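Local coordinates for protein ATP phosphoribosyltransferase (Methanobacterium thermoautotrophicum, PDB 2VD3) that probably catalyses the condensation of ATP with 5-phosphoribose 1-diphosphate, which opens histidine biosynthesis, and is held here in its histidine-inhibited form, at residues Asn222-Leu228 / Asn250-Val255; Met235-Pro241 / Val255-Val259. All coordinates share one frame; numbering follows the deposited sequence. Where two conformers were deposited one is given.

Interaction 1. Residues Asn222-Leu228 / Asn250-Val255; sequences NIDRKNL and NGVVAV. With HIS (histidine), chain C.
Asn250 meets the side chain of Asp224, its ND2 lying 2.8 Å from Asp224 OD1; the two side chains cross at about a right angle, with amide and carboxylate planes 57° apart. Gly251, the centre of an inverse gamma turn, presents its carbonyl O to Arg225 N at 2.8 Å. At Val252, paired with Asp224 in a non-hydrogen-bonded antiparallel position, CG1 packs 3.4 Å from Ile223 O while CG2 lies against the Asp224 carboxylate. Val253 exchanges both backbone bonds with Ile223, at 2.9 Å from Ile223 N to Val253 O and 2.8 Å from Val253 N to Ile223 O. Its chi1 of -61° sets CG2 between backbone N and carbonyl carbon, from where it lies alongside Ile223 CG2 at 3.4 Å and also meets Leu228 CD1; its CG1 sits over the rim of one face of the Arg225 guanidinium. Ala254 brings its methyl near OD1 of Asn222, whose amide grips the bound histidine (chain C) in two ways: ND2 donates to OXT at 2.7 Å, bent to 151°, and OD1 accepts from the ligand N at 3.1 Å. With ND2 also bonded to Asp278 and OD1 to the ligand N, both ends of the amide are held, which probably fixes its rotation. Replacing Asn222 with alanine is likely to leave the ligand's amino group and carboxylate each short of one partner, and Asp278 without this mate. Val255 closes the series, its CG2 reaching both Ile223 CG2 and Leu228 CD1, on the face covered by helix 228-234. Two strands so paired at the middle of a four-stranded antiparallel sheet, helices on one face and effector on the other, are the core of the ferredoxin-like beta-alpha-beta-beta-alpha-beta fold of the HisG C-terminal domain.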
loop_
_atom_site.group_PDB
_atom_site.type_symbol
_atom_site.label_atom_id
_atom_site.label_comp_id
_atom_site.label_asym_id
_atom_site.label_seq_id
_atom_site.Cartn_x
_atom_site.Cartn_y
_atom_site.Cartn_z
ATOM N N ASN A 222 14.712 5.658 47.283
ATOM C CA ASN A 222 14.755 5.368 48.706
ATOM C C ASN A 222 16.166 5.607 49.246
ATOM O O ASN A 222 17.139 5.065 48.719
ATOM C CB ASN A 222 14.316 3.926 48.971
ATOM C CG ASN A 222 12.846 3.695 48.674
ATOM O OD1 ASN A 222 12.003 4.568 48.898
ATOM N ND2 ASN A 222 12.527 2.501 48.181
ATOM N N ILE A 223 16.273 6.432 50.286
ATOM C CA ILE A 223 17.563 6.725 50.908
ATOM C C ILE A 223 17.493 6.560 52.420
ATOM O O ILE A 223 16.483 6.894 53.042
ATOM C CB ILE A 223 18.096 8.147 50.522
ATOM C CG1 ILE A 223 19.552 8.338 50.948
ATOM C CG2 ILE A 223 17.250 9.248 51.121
ATOM C CD1 ILE A 223 20.554 7.575 50.127
ATOM N N ASP A 224 18.563 6.024 53.000
ATOM C CA ASP A 224 18.712 6.001 54.448
ATOM C C ASP A 224 18.959 7.435 54.912
ATOM O O ASP A 224 19.739 8.172 54.292
ATOM C CB ASP A 224 19.846 5.058 54.872
ATOM C CG ASP A 224 19.614 3.621 54.409
ATOM O OD1 ASP A 224 19.176 2.790 55.236
ATOM O OD2 ASP A 224 19.852 3.324 53.215
ATOM N N ARG A 225 18.276 7.818 55.990
ATOM C CA ARG A 225 18.273 9.191 56.512
ATOM C C ARG A 225 19.661 9.799 56.758
ATOM O O ARG A 225 19.840 11.014 56.623
ATOM C CB ARG A 225 17.456 9.245 57.804
ATOM C CG ARG A 225 16.882 10.600 58.129
ATOM C CD ARG A 225 15.610 10.438 58.922
ATOM N NE ARG A 225 14.818 11.664 58.907
ATOM C CZ ARG A 225 13.508 11.711 59.127
ATOM N NH1 ARG A 225 12.874 12.877 59.090
ATOM N NH2 ARG A 225 12.830 10.597 59.376
ATOM N N LYS A 226 20.629 8.956 57.120
ATOM C CA LYS A 226 22.010 9.395 57.356
ATOM C C LYS A 226 22.642 10.041 56.116
ATOM O O LYS A 226 23.581 10.835 56.228
ATOM C CB LYS A 226 22.874 8.229 57.861
ATOM C CG LYS A 226 22.853 6.995 56.962
ATOM C CD LYS A 226 23.513 5.800 57.629
ATOM C CE LYS A 226 23.316 4.540 56.794
ATOM N NZ LYS A 226 23.776 3.323 57.517
ATOM N N ASN A 227 22.107 9.706 54.945
ATOM C CA ASN A 227 22.602 10.230 53.676
ATOM C C ASN A 227 21.660 11.222 52.983
ATOM O O ASN A 227 21.960 11.700 51.889
ATOM C CB ASN A 227 22.951 9.070 52.741
ATOM C CG ASN A 227 24.096 8.227 53.266
ATOM O OD1 ASN A 227 25.134 8.752 53.666
ATOM N ND2 ASN A 227 23.916 6.909 53.263
ATOM N N LEU A 228 20.538 11.542 53.629
ATOM C CA LEU A 228 19.544 12.482 53.088
ATOM C C LEU A 228 20.124 13.848 52.690
ATOM O O LEU A 228 19.604 14.502 51.786
ATOM C CB LEU A 228 18.371 12.664 54.072
ATOM C CG LEU A 228 17.252 13.683 53.772
ATOM C CD1 LEU A 228 16.487 13.340 52.485
ATOM C CD2 LEU A 228 16.287 13.828 54.947
ATOM N N ASN A 250 15.274 0.509 58.854
ATOM C CA ASN A 250 16.079 1.710 59.069
ATOM C C ASN A 250 15.205 2.959 58.955
ATOM O O ASN A 250 14.065 2.884 58.486
ATOM C CB ASN A 250 17.225 1.773 58.046
ATOM C CG ASN A 250 18.442 2.549 58.559
ATOM O OD1 ASN A 250 19.076 2.163 59.552
ATOM N ND2 ASN A 250 18.784 3.636 57.870
ATOM N N GLY A 251 15.732 4.099 59.392
ATOM C CA GLY A 251 15.109 5.387 59.113
ATOM C C GLY A 251 15.328 5.722 57.647
ATOM O O GLY A 251 16.225 6.490 57.301
ATOM N N VAL A 252 14.521 5.115 56.782
ATOM C CA VAL A 252 14.609 5.350 55.347
ATOM C C VAL A 252 13.570 6.387 54.954
ATOM O O VAL A 252 12.428 6.335 55.413
ATOM C CB VAL A 252 14.402 4.045 54.535
ATOM C CG1 VAL A 252 14.196 4.338 53.051
ATOM C CG2 VAL A 252 15.582 3.115 54.723
ATOM N N VAL A 253 13.981 7.341 54.123
ATOM C CA VAL A 253 13.038 8.262 53.495
ATOM C C VAL A 253 12.951 8.010 51.988
ATOM O O VAL A 253 13.797 7.317 51.416
ATOM C CB VAL A 253 13.354 9.759 53.803
ATOM C CG1 VAL A 253 13.272 10.033 55.304
ATOM C CG2 VAL A 253 14.708 10.172 53.256
ATOM N N ALA A 254 11.904 8.547 51.370
ATOM C CA ALA A 254 11.745 8.531 49.920
ATOM C C ALA A 254 11.873 9.962 49.428
ATOM O O ALA A 254 11.283 10.877 50.005
ATOM C CB ALA A 254 10.399 7.955 49.530
ATOM N N VAL A 255 12.663 10.160 48.379
ATOM C CA VAL A 255 12.931 11.500 47.880
ATOM C C VAL A 255 12.522 11.592 46.417
ATOM O O VAL A 255 12.939 10.758 45.604
ATOM C CB VAL A 255 14.425 11.867 48.014
ATOM C CG1 VAL A 255 14.672 13.294 47.551
ATOM C CG2 VAL A 255 14.898 11.693 49.441
HETATM N N HIS C . 9.094 3.415 48.850
HETATM C CA HIS C . 8.403 2.680 47.739
HETATM C C HIS C . 9.112 1.373 47.411
HETATM O O HIS C . 8.577 0.534 46.689
HETATM C CB HIS C . 8.317 3.551 46.481
HETATM C CG HIS C . 9.640 4.079 46.018
HETATM N ND1 HIS C . 9.952 5.423 46.034
HETATM C CD2 HIS C . 10.731 3.445 45.527
HETATM C CE1 HIS C . 11.180 5.592 45.574
HETATM N NE2 HIS C . 11.676 4.406 45.264
HETATM O OXT HIS C . 10.241 1.125 47.855
#

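Interaction 2. Residues Met235-Pro241 / Val255-Val259. With HIS (histidine), chain B.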
loop_
_atom_site.group_PDB
_atom_site.type_symbol
_atom_site.label_atom_id
_atom_site.label_comp_id
_atom_site.label_asym_id
_atom_site.label_seq_id
_atom_site.Cartn_x
_atom_site.Cartn_y
_atom_site.Cartn_z
ATOM N N MET A 235 19.811 16.600 44.051
ATOM C CA MET A 235 18.490 16.750 43.464
ATOM C C MET A 235 17.824 18.048 43.916
ATOM O O MET A 235 16.916 18.005 44.746
ATOM C CB MET A 235 17.592 15.567 43.852
ATOM C CG MET A 235 18.082 14.205 43.419
ATOM S SD MET A 235 16.722 13.225 42.771
ATOM C CE MET A 235 15.863 12.721 44.247
ATOM N N PRO A 236 18.242 19.205 43.361
ATOM C CA PRO A 236 17.577 20.432 43.809
ATOM C C PRO A 236 16.108 20.472 43.370
ATOM O O PRO A 236 15.267 21.018 44.077
ATOM C CB PRO A 236 18.380 21.549 43.134
ATOM C CG PRO A 236 19.620 20.898 42.598
ATOM C CD PRO A 236 19.262 19.481 42.335
ATOM N N GLY A 237 15.811 19.876 42.218
ATOM C CA GLY A 237 14.459 19.866 41.679
ATOM C C GLY A 237 13.983 21.269 41.366
ATOM O O GLY A 237 14.789 22.162 41.077
ATOM N N MET A 238 12.672 21.474 41.434
ATOM C CA MET A 238 12.102 22.752 41.030
ATOM C C MET A 238 12.146 23.811 42.130
ATOM O O MET A 238 12.591 24.931 41.889
ATOM C CB MET A 238 10.712 22.565 40.416
ATOM C CG MET A 238 10.780 22.504 38.895
ATOM S SD MET A 238 9.354 21.803 38.040
ATOM C CE MET A 238 9.772 22.202 36.346
ATOM N N THR A 239 11.706 23.446 43.331
ATOM C CA THR A 239 11.869 24.291 44.518
ATOM C C THR A 239 12.815 23.602 45.505
ATOM O O THR A 239 13.599 24.254 46.198
ATOM C CB THR A 239 10.507 24.569 45.198
ATOM O OG1 THR A 239 9.627 25.193 44.258
ATOM C CG2 THR A 239 10.667 25.487 46.393
ATOM N N GLY A 240 12.730 22.277 45.544
ATOM C CA GLY A 240 13.483 21.433 46.464
ATOM C C GLY A 240 12.881 20.036 46.456
ATOM O O GLY A 240 11.685 19.879 46.164
ATOM N N PRO A 241 13.696 19.011 46.776
ATOM C CA PRO A 241 13.230 17.623 46.749
ATOM C C PRO A 241 12.119 17.372 47.758
ATOM O O PRO A 241 12.130 17.939 48.855
ATOM C CB PRO A 241 14.479 16.822 47.133
ATOM C CG PRO A 241 15.351 17.783 47.856
ATOM C CD PRO A 241 15.103 19.107 47.201
ATOM N N VAL A 255 12.663 10.160 48.379
ATOM C CA VAL A 255 12.931 11.500 47.880
ATOM C C VAL A 255 12.522 11.592 46.417
ATOM O O VAL A 255 12.939 10.758 45.604
ATOM C CB VAL A 255 14.425 11.867 48.014
ATOM C CG1 VAL A 255 14.672 13.294 47.551
ATOM C CG2 VAL A 255 14.898 11.693 49.441
ATOM N N HIS A 256 11.682 12.573 46.086
ATOM C CA HIS A 256 11.261 12.812 44.701
ATOM C C HIS A 256 11.649 14.221 44.223
ATOM O O HIS A 256 11.494 15.186 44.972
ATOM C CB HIS A 256 9.740 12.619 44.536
ATOM C CG HIS A 256 9.151 11.527 45.386
ATOM N ND1 HIS A 256 7.915 11.642 45.984
ATOM C CD2 HIS A 256 9.622 10.304 45.734
ATOM C CE1 HIS A 256 7.649 10.540 46.661
ATOM N NE2 HIS A 256 8.670 9.712 46.528
ATOM N N ALA A 257 12.117 14.326 42.981
ATOM C CA ALA A 257 12.445 15.605 42.365
ATOM C C ALA A 257 12.284 15.511 40.858
ATOM O O ALA A 257 12.533 14.464 40.257
ATOM C CB ALA A 257 13.856 16.023 42.720
ATOM N N VAL A 258 11.842 16.611 40.259
ATOM C CA VAL A 258 11.804 16.743 38.808
ATOM C C VAL A 258 13.245 16.941 38.337
ATOM O O VAL A 258 13.972 17.781 38.878
ATOM C CB VAL A 258 10.932 17.944 38.374
ATOM C CG1 VAL A 258 10.790 17.988 36.852
ATOM C CG2 VAL A 258 9.562 17.895 39.045
ATOM N N VAL A 259 13.678 16.133 37.372
ATOM C CA VAL A 259 15.042 16.255 36.854
ATOM C C VAL A 259 15.058 16.269 35.322
ATOM O O VAL A 259 14.246 15.608 34.681
ATOM C CB VAL A 259 16.011 15.170 37.424
ATOM C CG1 VAL A 259 15.619 14.755 38.842
ATOM C CG2 VAL A 259 16.081 13.958 36.530
HETATM N N HIS B . 9.266 18.992 45.102
HETATM C CA HIS B . 9.821 18.412 43.833
HETATM C C HIS B . 10.420 19.495 42.944
HETATM O O HIS B . 11.113 19.196 41.973
HETATM C CB HIS B . 8.738 17.651 43.062
HETATM C CG HIS B . 7.512 18.464 42.777
HETATM N ND1 HIS B . 6.282 18.176 43.333
HETATM C CD2 HIS B . 7.327 19.554 41.997
HETATM C CE1 HIS B . 5.393 19.057 42.907
HETATM N NE2 HIS B . 6.003 19.906 42.098
HETATM O OXT HIS B . 10.218 20.696 43.169
HETATM O O HOH W 1 16.990 17.861 40.566
#
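Met238 and Val258 touch through SD and CG2, 4.0 Å apart, and their backbone N-H groups converge on one carboxylate oxygen, O, of the bound histidine (chain B). Met238 N gives the shorter bond, 2.8 Å and nearly straight at 165°; Val258 N approaches O to 3.2 Å. Thr239 N takes the other oxygen, OXT, at 3.1 Å, to which Met238 N adds a weak second bond. The ligand's amino N donates to Gly240 O at 2.8 Å, so main-chain atoms recognise both charged ends of the free amino acid. Gly237 lies close beside the ligand's O with a positive phi of 63°, where a side chain would collide with that oxygen. The loop that lines this side of the pocket joins the first helix to the second strand of a ferredoxin-like domain, and it packs on the strand 252-260. A water bridges the two, accepting from Gly237 N at 2.9 Å and donating only weakly to Val258 O, while Gly237 CA directs a C-H at that same carbonyl. Behind this shell, the Ala257 methyl abuts Gly237 CA and Met235 CB, 3.9 Å from the latter. Met235 is bent along its side chain, chi3 being -76°, and the bend carries its CE methyl to 3.6 Å from Val255 CG1, a methyl that also receives Pro241 CB. Farther out, Leu267 and Leu271 of helix 264-272 cover Met235, and Asp278 of a neighbouring subunit bonds Thr239 OG1.

In the fold
Strand 252-260 serves both contacts: interaction 1 pairs its first half with strand 216-224, interaction 2 sets its later part against the loop 235-241. Their centres are 15 Å apart, and Val255 is common to both. Each contact touches a different histidine, yet the two contacts are complementary walls of the same kind of pocket, each met here with a different ligand copy. The ligand gripped by Asn222 in interaction 1 is also bound by Met238, Thr239, Gly240 and Val258 of a second subunit, and the ligand held in interaction 2 is bonded by Asn222 of a third. Both pockets thus join the 222-228 side of one chain to the 235-241 loop and 255-259 strand of another.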